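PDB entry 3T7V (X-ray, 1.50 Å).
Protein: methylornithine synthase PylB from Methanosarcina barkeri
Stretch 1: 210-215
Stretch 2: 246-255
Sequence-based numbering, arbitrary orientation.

Stretch 1 (210-215) TGVGND
Stretch 2 (246-255) PLEGFRDKSN

Two segments of one chain meet closest in register at Gly-211 and Asp-252, whose CA atoms lie 5.4 Å apart; the contact buries 261 Å² in all. Thr-210 (phi/psi -120/160, chi1 t) stays clear of stretch 2, but its OG1 accepts a hydrogen bond from Asn-214 ND2 at 3.1 Å. Gly-211 (82/18) adopts a backbone that calls for glycine; its O meets the edge of the Phe-250 ring, 3.4 Å from CE2, and its N donates to water 1 at 3.2 Å. The CA-to-CB bond of Val-212 (-123/21, chi1 p) points away, yet its CG2 lies 4.3 Å from Leu-247 CD1 (chi1 m, chi2 t), an apolar touch. Leu-247 opens a type I turn closed by Phe-250 N to Leu-247 O, 2.9 Å, from which the CA-to-CB bond of Phe-250 (chi1 t, chi2 78°) points toward stretch 1. Gly-213 (101/5), again in a glycine conformation, supplies the direct hydrogen bond between the stretches: N to Asp-252 OD2, 3.2 Å, bent to 140°. An ideal CB here would sit 3.6 Å from Phe-250 CZ. Asn-214 (-75/125, chi1 p, chi2 -54°) braces its own loop, its OD1 accepting from Val-212 N at 3.1 Å. Water 1 lies 2.9 Å from Asn-214 O and 3.0 Å from Asp-252 OD2 (chi1 t, chi2 -93°). Asp-215 (-89/-173, chi1 p) caps the helix that follows.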

# COMPACT_ATOMS: atom_id res chain seq x y z
N THR A 210 10.10 0.09 5.79
CA THR A 210 11.18 0.79 6.48
C THR A 210 11.09 0.50 7.93
O THR A 210 10.06 0.09 8.40
CB THR A 210 11.20 2.32 6.16
OG1 THR A 210 12.45 2.84 6.65
CG2 THR A 210 10.09 3.08 6.80
N GLY A 211 12.19 0.71 8.65
CA GLY A 211 12.20 0.39 10.08
C GLY A 211 12.44 -1.06 10.36
O GLY A 211 12.10 -1.54 11.44
N VAL A 212 12.99 -1.78 9.37
CA VAL A 212 13.07 -3.23 9.46
C VAL A 212 14.54 -3.65 9.31
O VAL A 212 14.83 -4.78 8.93
CB VAL A 212 12.09 -3.90 8.40
CG1 VAL A 212 12.69 -3.71 6.98
CG2 VAL A 212 11.57 -5.29 8.84
N GLY A 213 15.46 -2.71 9.56
CA GLY A 213 16.91 -2.99 9.55
C GLY A 213 17.53 -2.50 8.25
O GLY A 213 18.72 -2.78 7.99
N ASN A 214 16.73 -1.84 7.40
CA ASN A 214 17.29 -1.18 6.22
C ASN A 214 18.00 0.11 6.60
O ASN A 214 17.46 0.98 7.28
CB ASN A 214 16.13 -0.83 5.25
CG ASN A 214 15.01 -0.02 5.91
OD1 ASN A 214 14.46 -0.44 6.96
ND2 ASN A 214 14.67 1.15 5.34
N ASP A 215 19.24 0.21 6.21
CA ASP A 215 19.96 1.49 6.35
C ASP A 215 19.78 2.38 5.14
O ASP A 215 19.03 2.03 4.20
CB ASP A 215 21.48 1.21 6.70
CG ASP A 215 22.31 0.58 5.52
OD1 ASP A 215 21.77 0.11 4.46
OD2 ASP A 215 23.61 0.56 5.62
N PRO A 246 8.81 -13.69 14.54
CA PRO A 246 10.26 -13.71 14.81
C PRO A 246 10.80 -12.34 15.08
O PRO A 246 11.79 -12.21 15.77
CB PRO A 246 10.85 -14.30 13.49
CG PRO A 246 9.74 -15.23 13.03
CD PRO A 246 8.48 -14.47 13.32
N LEU A 247 10.13 -11.30 14.58
CA LEU A 247 10.58 -9.92 14.78
C LEU A 247 9.88 -9.16 15.90
O LEU A 247 9.96 -7.92 15.96
CB LEU A 247 10.48 -9.14 13.46
CG LEU A 247 11.49 -9.64 12.42
CD1 LEU A 247 11.30 -8.92 11.09
CD2 LEU A 247 12.94 -9.39 12.93
N GLU A 248 9.12 -9.87 16.73
CA GLU A 248 8.42 -9.24 17.81
C GLU A 248 9.27 -8.28 18.66
O GLU A 248 8.83 -7.17 19.02
CB GLU A 248 7.70 -10.29 18.71
CG GLU A 248 7.06 -9.70 19.98
CD GLU A 248 6.31 -10.74 20.86
OE1 GLU A 248 6.15 -11.92 20.49
OE2 GLU A 248 5.86 -10.38 21.97
N GLY A 249 10.51 -8.64 18.94
CA GLY A 249 11.29 -7.64 19.75
C GLY A 249 12.04 -6.57 19.01
O GLY A 249 12.83 -5.83 19.62
N PHE A 250 11.86 -6.50 17.70
CA PHE A 250 12.80 -5.70 16.91
C PHE A 250 12.69 -4.23 17.17
O PHE A 250 11.60 -3.68 17.25
CB PHE A 250 12.62 -6.05 15.44
CG PHE A 250 13.61 -5.42 14.55
CD1 PHE A 250 14.88 -5.95 14.47
CD2 PHE A 250 13.30 -4.24 13.85
CE1 PHE A 250 15.84 -5.35 13.66
CE2 PHE A 250 14.23 -3.66 13.02
CZ PHE A 250 15.49 -4.20 12.94
N ARG A 251 13.84 -3.58 17.39
CA ARG A 251 13.87 -2.15 17.51
C ARG A 251 14.83 -1.66 16.45
O ARG A 251 15.95 -2.17 16.33
CB ARG A 251 14.33 -1.75 18.92
CG ARG A 251 13.23 -2.02 19.94
CD ARG A 251 13.41 -1.25 21.25
NE ARG A 251 12.81 -1.95 22.41
CZ ARG A 251 11.51 -2.05 22.67
NH1 ARG A 251 10.59 -1.51 21.87
NH2 ARG A 251 11.10 -2.71 23.76
N ASP A 252 14.35 -0.73 15.64
CA ASP A 252 15.17 -0.13 14.60
C ASP A 252 15.89 1.10 15.18
O ASP A 252 15.28 1.93 15.86
CB ASP A 252 14.29 0.23 13.39
CG ASP A 252 15.10 0.76 12.17
OD1 ASP A 252 15.22 2.01 12.14
OD2 ASP A 252 15.57 -0.06 11.26
N LYS A 253 17.18 1.15 14.91
CA LYS A 253 18.05 2.24 15.34
C LYS A 253 18.32 3.17 14.14
O LYS A 253 19.48 3.46 13.84
CB LYS A 253 19.35 1.66 15.93
CG LYS A 253 20.09 0.68 15.02
CD LYS A 253 21.18 -0.07 15.76
CE LYS A 253 22.29 -0.52 14.81
NZ LYS A 253 23.44 -1.13 15.54
N SER A 254 17.24 3.64 13.48
CA SER A 254 17.38 4.49 12.27
C SER A 254 16.54 5.74 12.25
O SER A 254 15.49 5.82 12.90
CB SER A 254 17.05 3.68 11.00
OG SER A 254 18.26 3.18 10.42
N ASN A 255 16.99 6.70 11.43
CA ASN A 255 16.28 7.96 11.16
C ASN A 255 15.41 7.86 9.89
O ASN A 255 14.91 8.91 9.36
CB ASN A 255 17.33 9.11 11.02
CG ASN A 255 16.91 10.40 11.71
OD1 ASN A 255 15.97 10.41 12.52
ND2 ASN A 255 17.60 11.50 11.40
O HOH W 1 15.20 1.77 8.93